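Local coordinates for water-soluble chlorophyll protein (Brassicaceae, PDB 5HPZ) that binds chlorophyll in a water-soluble tetramer and, through its Kunitz-type inhibitor fold, may also inhibit endopeptidases, at residues 31-45 with 82-94. Residues are numbered along the deposited sequence; the frame is centred on the assembly and turned at random.
Sequences VPAAINILPFCPLGI and FRSEIWPVCNELS. With 68G (13'2-hydroxyl-Chlorophyll a), chain C.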
loop_
_atom_site.group_PDB
_atom_site.type_symbol
_atom_site.label_atom_id
_atom_site.label_comp_id
_atom_site.label_asym_id
_atom_site.label_seq_id
_atom_site.Cartn_x
_atom_site.Cartn_y
_atom_site.Cartn_z
ATOM N N VAL A 31 -8.235 12.058 11.595
ATOM C CA VAL A 31 -7.530 10.789 11.727
ATOM C C VAL A 31 -6.137 10.988 11.171
ATOM O O VAL A 31 -5.915 11.861 10.290
ATOM C CB VAL A 31 -8.215 9.620 10.981
ATOM C CG1 VAL A 31 -9.604 9.399 11.567
ATOM C CG2 VAL A 31 -8.199 9.837 9.451
ATOM N N PRO A 32 -5.179 10.222 11.691
ATOM C CA PRO A 32 -3.882 10.160 11.006
ATOM C C PRO A 32 -3.991 9.556 9.614
ATOM O O PRO A 32 -4.783 8.613 9.404
ATOM C CB PRO A 32 -3.052 9.208 11.884
ATOM C CG PRO A 32 -3.785 9.100 13.147
ATOM C CD PRO A 32 -5.219 9.306 12.835
ATOM N N ALA A 33 -3.144 10.018 8.700
ATOM C CA ALA A 33 -3.082 9.406 7.412
ATOM C C ALA A 33 -1.834 9.798 6.766
ATOM O O ALA A 33 -1.364 10.901 6.992
ATOM C CB ALA A 33 -4.258 9.841 6.544
ATOM N N ALA A 34 -1.281 8.900 5.956
ATOM C CA ALA A 34 -0.084 9.210 5.260
ATOM C C ALA A 34 -0.363 10.323 4.230
ATOM O O ALA A 34 -1.408 10.324 3.512
ATOM C CB ALA A 34 0.545 7.984 4.609
ATOM N N ILE A 35 0.510 11.320 4.268
ATOM C CA ILE A 35 0.430 12.430 3.292
ATOM C C ILE A 35 1.532 12.389 2.274
ATOM O O ILE A 35 1.454 13.039 1.266
ATOM C CB ILE A 35 0.332 13.804 3.979
ATOM C CG1 ILE A 35 1.520 14.139 4.895
ATOM C CG2 ILE A 35 -0.990 13.889 4.765
ATOM C CD1 ILE A 35 1.434 15.582 5.395
ATOM N N ASN A 36 2.527 11.564 2.506
ATOM C CA ASN A 36 3.553 11.265 1.533
ATOM C C ASN A 36 3.630 9.728 1.362
ATOM O O ASN A 36 3.225 8.978 2.240
ATOM C CB ASN A 36 4.886 11.854 2.015
ATOM C CG ASN A 36 4.885 13.347 1.904
ATOM O OD1 ASN A 36 4.739 13.849 0.834
ATOM N ND2 ASN A 36 4.921 14.042 3.011
ATOM N N ILE A 37 4.154 9.280 0.238
ATOM C CA ILE A 37 4.251 7.852 -0.049
ATOM C C ILE A 37 5.471 7.202 0.556
ATOM O O ILE A 37 5.387 6.275 1.348
ATOM C CB ILE A 37 4.183 7.570 -1.554
ATOM C CG1 ILE A 37 2.830 8.095 -2.092
ATOM C CG2 ILE A 37 4.369 6.076 -1.763
ATOM C CD1 ILE A 37 2.646 8.008 -3.584
ATOM N N LEU A 38 6.635 7.666 0.201
ATOM C CA LEU A 38 7.811 7.052 0.795
ATOM C C LEU A 38 8.901 8.131 0.874
ATOM O O LEU A 38 9.239 8.730 -0.169
ATOM C CB LEU A 38 8.246 5.907 -0.084
ATOM C CG LEU A 38 8.980 4.730 0.539
ATOM C CD1 LEU A 38 8.102 4.015 1.539
ATOM C CD2 LEU A 38 9.415 3.762 -0.543
ATOM N N PRO A 39 9.412 8.439 2.073
ATOM C CA PRO A 39 8.939 7.907 3.362
ATOM C C PRO A 39 7.484 8.317 3.713
ATOM O O PRO A 39 6.990 9.311 3.218
ATOM C CB PRO A 39 9.963 8.513 4.389
ATOM C CG PRO A 39 10.468 9.744 3.683
ATOM C CD PRO A 39 10.536 9.381 2.241
ATOM N N PHE A 40 6.761 7.494 4.476
ATOM C CA PHE A 40 5.360 7.840 4.836
ATOM C C PHE A 40 5.259 8.465 6.263
ATOM O O PHE A 40 4.157 8.855 6.697
ATOM C CB PHE A 40 4.401 6.644 4.651
ATOM C CG PHE A 40 4.928 5.372 5.230
ATOM C CD1 PHE A 40 5.042 5.221 6.622
ATOM C CD2 PHE A 40 5.340 4.334 4.402
ATOM C CE1 PHE A 40 5.581 4.073 7.162
ATOM C CE2 PHE A 40 5.851 3.162 4.943
ATOM C CZ PHE A 40 5.988 3.045 6.323
ATOM N N CYS A 41 6.398 8.561 6.954
ATOM C CA CYS A 41 6.515 9.234 8.242
ATOM C C CYS A 41 7.202 10.585 8.055
ATOM O O CYS A 41 8.102 10.674 7.264
ATOM C CB CYS A 41 7.415 8.409 9.126
ATOM S SG CYS A 41 6.799 6.756 9.430
ATOM N N PRO A 42 6.847 11.604 8.811
ATOM C CA PRO A 42 5.682 11.621 9.725
ATOM C C PRO A 42 4.352 11.641 9.003
ATOM O O PRO A 42 4.273 12.107 7.879
ATOM C CB PRO A 42 5.822 12.973 10.460
ATOM C CG PRO A 42 6.676 13.831 9.572
ATOM C CD PRO A 42 7.472 12.946 8.630
ATOM N N LEU A 43 3.351 11.056 9.637
ATOM C CA LEU A 43 1.999 11.021 9.178
ATOM C C LEU A 43 1.377 12.404 9.196
ATOM O O LEU A 43 1.768 13.299 10.012
ATOM C CB LEU A 43 1.172 10.146 10.105
ATOM C CG LEU A 43 1.592 8.687 10.131
ATOM C CD1 LEU A 43 0.746 7.998 11.169
ATOM C CD2 LEU A 43 1.390 8.008 8.756
ATOM N N GLY A 44 0.376 12.579 8.325
ATOM C CA GLY A 44 -0.406 13.800 8.296
ATOM C C GLY A 44 -1.685 13.557 9.026
ATOM O O GLY A 44 -1.914 12.465 9.567
ATOM N N ILE A 45 -2.552 14.562 9.000
ATOM C CA ILE A 45 -3.846 14.502 9.584
ATOM C C ILE A 45 -4.906 14.892 8.552
ATOM O O ILE A 45 -4.782 15.919 7.885
ATOM C CB ILE A 45 -3.953 15.435 10.803
ATOM C CG1 ILE A 45 -2.791 15.183 11.757
ATOM C CG2 ILE A 45 -5.300 15.221 11.457
ATOM C CD1 ILE A 45 -2.726 16.151 12.925
ATOM N N PHE A 82 -2.763 12.392 19.760
ATOM C CA PHE A 82 -3.578 11.275 19.421
ATOM C C PHE A 82 -3.453 10.217 20.531
ATOM O O PHE A 82 -2.374 10.012 21.063
ATOM C CB PHE A 82 -3.166 10.746 18.053
ATOM C CG PHE A 82 -3.862 11.468 16.889
ATOM C CD1 PHE A 82 -5.272 11.493 16.799
ATOM C CD2 PHE A 82 -3.134 12.081 15.901
ATOM C CE1 PHE A 82 -5.924 12.140 15.737
ATOM C CE2 PHE A 82 -3.769 12.691 14.812
ATOM C CZ PHE A 82 -5.158 12.717 14.734
ATOM N N ARG A 83 -4.583 9.586 20.847
ATOM C CA ARG A 83 -4.664 8.511 21.826
ATOM C C ARG A 83 -5.079 7.195 21.193
ATOM O O ARG A 83 -6.242 6.999 20.815
ATOM C CB ARG A 83 -5.631 8.904 22.957
ATOM C CG ARG A 83 -5.160 10.083 23.853
ATOM C CD ARG A 83 -3.682 10.064 24.273
ATOM N N SER A 84 -4.102 6.294 21.060
ATOM C CA SER A 84 -4.317 4.959 20.512
ATOM C C SER A 84 -3.382 3.896 21.165
ATOM O O SER A 84 -2.199 4.064 21.123
ATOM C CB SER A 84 -4.001 5.011 19.008
ATOM O OG SER A 84 -4.426 3.815 18.383
ATOM N N GLU A 85 -3.945 2.811 21.712
ATOM C CA GLU A 85 -3.196 1.628 22.094
ATOM C C GLU A 85 -2.316 1.226 20.912
ATOM O O GLU A 85 -1.115 1.069 21.063
ATOM C CB GLU A 85 -4.148 0.458 22.482
ATOM N N ILE A 86 -2.899 1.094 19.723
ATOM C CA ILE A 86 -2.112 0.626 18.591
ATOM C C ILE A 86 -1.575 1.739 17.676
ATOM O O ILE A 86 -2.261 2.706 17.341
ATOM C CB ILE A 86 -2.819 -0.458 17.793
ATOM C CG1 ILE A 86 -3.770 0.136 16.818
ATOM C CG2 ILE A 86 -3.535 -1.477 18.698
ATOM C CD1 ILE A 86 -4.081 -0.851 15.735
ATOM N N TRP A 87 -0.323 1.571 17.303
ATOM C CA TRP A 87 0.375 2.509 16.530
ATOM C C TRP A 87 1.460 1.827 15.711
ATOM O O TRP A 87 2.636 1.854 16.059
ATOM C CB TRP A 87 0.945 3.567 17.454
ATOM C CG TRP A 87 1.268 4.804 16.717
ATOM C CD1 TRP A 87 2.479 5.177 16.206
ATOM C CD2 TRP A 87 0.361 5.867 16.427
ATOM N NE1 TRP A 87 2.377 6.409 15.603
ATOM C CE2 TRP A 87 1.080 6.848 15.719
ATOM C CE3 TRP A 87 -1.008 6.075 16.685
ATOM C CZ2 TRP A 87 0.489 8.022 15.274
ATOM C CZ3 TRP A 87 -1.604 7.266 16.225
ATOM C CH2 TRP A 87 -0.873 8.189 15.519
ATOM N N PRO A 88 1.090 1.298 14.541
ATOM C CA PRO A 88 2.020 0.314 13.984
ATOM C C PRO A 88 3.075 0.866 13.037
ATOM O O PRO A 88 3.816 0.080 12.451
ATOM C CB PRO A 88 1.090 -0.633 13.205
ATOM C CG PRO A 88 -0.126 0.204 12.884
ATOM C CD PRO A 88 -0.271 1.173 14.013
ATOM N N VAL A 89 3.096 2.181 12.815
ATOM C CA VAL A 89 4.138 2.805 12.016
ATOM C C VAL A 89 4.585 4.097 12.668
ATOM O O VAL A 89 3.921 4.628 13.604
ATOM C CB VAL A 89 3.677 3.112 10.587
ATOM C CG1 VAL A 89 3.515 1.804 9.832
ATOM C CG2 VAL A 89 2.386 3.938 10.611
ATOM N N CYS A 90 5.721 4.571 12.181
ATOM C CA CYS A 90 6.266 5.833 12.579
ATOM C C CYS A 90 6.566 5.890 14.082
ATOM O O CYS A 90 6.344 6.917 14.722
ATOM C CB CYS A 90 5.347 6.986 12.148
ATOM S SG CYS A 90 5.047 7.001 10.357
ATOM N N ASN A 91 7.099 4.795 14.629
ATOM C CA ASN A 91 7.168 4.638 16.090
ATOM C C ASN A 91 8.256 5.432 16.788
ATOM O O ASN A 91 8.206 5.660 17.983
ATOM C CB ASN A 91 7.350 3.170 16.392
ATOM C CG ASN A 91 6.099 2.405 16.142
ATOM O OD1 ASN A 91 6.033 1.517 15.262
ATOM N ND2 ASN A 91 5.056 2.767 16.894
ATOM N N GLU A 92 9.275 5.796 16.051
ATOM C CA GLU A 92 10.311 6.662 16.555
ATOM C C GLU A 92 9.837 8.105 16.686
ATOM O O GLU A 92 10.629 8.948 17.091
ATOM C CB GLU A 92 11.537 6.605 15.622
ATOM C CG GLU A 92 11.303 7.111 14.174
ATOM C CD GLU A 92 10.063 6.496 13.460
ATOM O OE1 GLU A 92 9.640 5.363 13.798
ATOM O OE2 GLU A 92 9.482 7.136 12.567
ATOM N N LEU A 93 8.566 8.408 16.344
ATOM C CA LEU A 93 8.049 9.771 16.513
ATOM C C LEU A 93 6.894 9.725 17.465
ATOM O O LEU A 93 6.204 8.729 17.525
ATOM C CB LEU A 93 7.588 10.377 15.167
ATOM C CG LEU A 93 8.609 10.643 14.062
ATOM C CD1 LEU A 93 7.931 10.951 12.725
ATOM C CD2 LEU A 93 9.525 11.789 14.460
ATOM N N SER A 94 6.625 10.822 18.166
ATOM C CA SER A 94 5.463 10.860 19.059
ATOM C C SER A 94 4.126 10.832 18.326
ATOM O O SER A 94 4.067 10.758 17.121
ATOM C CB SER A 94 5.491 12.123 19.889
ATOM O OG SER A 94 5.097 13.282 19.164
HETATM C C1 68G C . -11.376 6.805 3.298
HETATM C C2 68G C . -11.474 5.282 3.146
HETATM C C3 68G C . -10.963 4.705 1.899
HETATM C C4 68G C . -10.468 5.712 0.912
HETATM C C5 68G C . -11.042 3.220 1.536
HETATM C C6 68G C . -10.007 2.397 2.234
HETATM C C7 68G C . -8.607 2.853 1.992
HETATM C C8 68G C . -7.745 1.665 2.367
HETATM C C9 68G C . -7.758 1.337 3.881
HETATM C C10 68G C . -6.321 2.000 2.006
HETATM C C11 68G C . -6.014 1.215 0.800
HETATM C C12 68G C . -4.523 1.474 0.631
HETATM C C13 68G C . -4.332 1.823 -0.845
HETATM C C14 68G C . -4.868 0.688 -1.761
HETATM C C15 68G C . -2.822 2.068 -1.045
HETATM C C16 68G C . -2.572 2.938 -2.273
HETATM C C17 68G C . -1.060 3.088 -2.263
HETATM C C18 68G C . -0.735 3.884 -3.480
HETATM C C19 68G C . 0.564 4.616 -3.244
HETATM C C20 68G C . -0.504 2.882 -4.613
HETATM O O2A 68G C . -10.008 7.331 3.212
HETATM C CGA 68G C . -10.011 8.473 3.949
HETATM O O1A 68G C . -11.024 9.036 4.395
HETATM C CBA 68G C . -8.655 8.994 4.269
HETATM C CAA 68G C . -8.314 8.462 5.700
HETATM C C2A 68G C . -8.029 6.922 5.747
HETATM C C3A 68G C . -6.760 6.661 5.046
HETATM C CMA 68G C . -6.970 5.359 4.335
HETATM C C4A 68G C . -5.729 6.446 6.065
HETATM C CHB 68G C . -4.437 6.201 5.859
HETATM N NA 68G C . -6.351 6.435 7.222
HETATM C C1A 68G C . -7.674 6.606 7.101
HETATM C CHA 68G C . -8.491 6.529 8.165
HETATM C CBD 68G C . -9.926 6.547 8.250
HETATM C CGD 68G C . -10.542 5.520 7.422
HETATM O O1D 68G C . -11.504 5.764 6.656
HETATM O O2D 68G C . -10.017 4.278 7.499
HETATM C CED 68G C . -10.660 3.354 6.649
HETATM O O 68G C . -10.519 7.703 7.790
HETATM C CAD 68G C . -10.224 6.356 9.643
HETATM O OBD 68G C . -11.396 6.386 10.123
HETATM C C3D 68G C . -9.047 6.191 10.321
HETATM C C2D 68G C . -8.373 5.973 11.484
HETATM C CMD 68G C . -8.960 5.802 12.708
HETATM C C4D 68G C . -8.072 6.291 9.418
HETATM N ND 68G C . -6.873 6.120 9.947
HETATM C C1D 68G C . -7.042 5.919 11.266
HETATM C CHD 68G C . -6.010 5.696 12.169
HETATM C C4C 68G C . -4.685 5.551 11.980
HETATM N NC 68G C . -4.091 5.735 10.762
HETATM MG MG 68G C . -5.083 6.151 9.019
HETATM C C3C 68G C . -3.663 5.275 12.848
HETATM C CAC 68G C . -3.779 4.998 14.331
HETATM C CBC 68G C . -4.149 3.476 14.403
HETATM C C2C 68G C . -2.501 5.265 12.160
HETATM C CMC 68G C . -1.291 5.016 12.709
HETATM C C1C 68G C . -2.759 5.549 10.849
HETATM C CHC 68G C . -1.935 5.634 9.794
HETATM C C4B 68G C . -2.214 5.619 8.471
HETATM N NB 68G C . -3.391 6.012 7.965
HETATM C C1B 68G C . -3.375 5.886 6.638
HETATM C C2B 68G C . -2.151 5.388 6.303
HETATM C CMB 68G C . -1.744 5.110 5.039
HETATM C C3B 68G C . -1.428 5.280 7.430
HETATM C CAB 68G C . -0.191 4.811 7.672
HETATM C CBB 68G C . 0.977 4.759 6.710
#
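The backbones of 31-45 and 82-94 approach most closely at Cys41 and Cys90, whose CA atoms lie 5.5 Å apart, and diverge to 8.5 Å between the CA atoms of Pro32 and Phe82. A disulfide between Cys41 SG and Cys90 SG (chi3 -92°) joins the segments there. Cys90 SG also lies at the edge of the Phe40 ring and meets Leu43 CG at 3.9 Å, while Val89 CB packs against Phe40 CE1. On the outer side, Leu93 CD1 rests on Pro42 CB at 3.7 Å, presented by the type I turn from Cys90 to Leu93. In this beta-trefoil of the Kunitz inhibitor family, strand 30-33, the loop joining it to strand 44-47, and the loop following strand 78-82 all contribute to the chlorophyll pocket. Pro32 O ligates the chlorophyll magnesium at 2.5 Å. The pyrrolidine ring of Pro32 is backed by Phe82, with CG over the aromatic face in a CH-pi contact, 4.1 Å from the ring centroid; Ile45 CG1 meets the same ring at its edge. Trp87 CG is anti to the backbone N (chi1 -160°), which sets the indole beside the pigment, against Pro32 and Leu43: CH2 touches Pro32 CG at 3.9 Å, CZ2 meets Leu43 CD1, and one face receives the chlorophyll methyl CMC. Replacing Trp87 by alanine would remove the indole and would probably open a gap beside Pro32 CG and Leu43 CD1 and leave the chlorophyll methyl without the face it packs on. Leu43 CD2 reaches the pigment's vinyl carbon CAB at 3.7 Å.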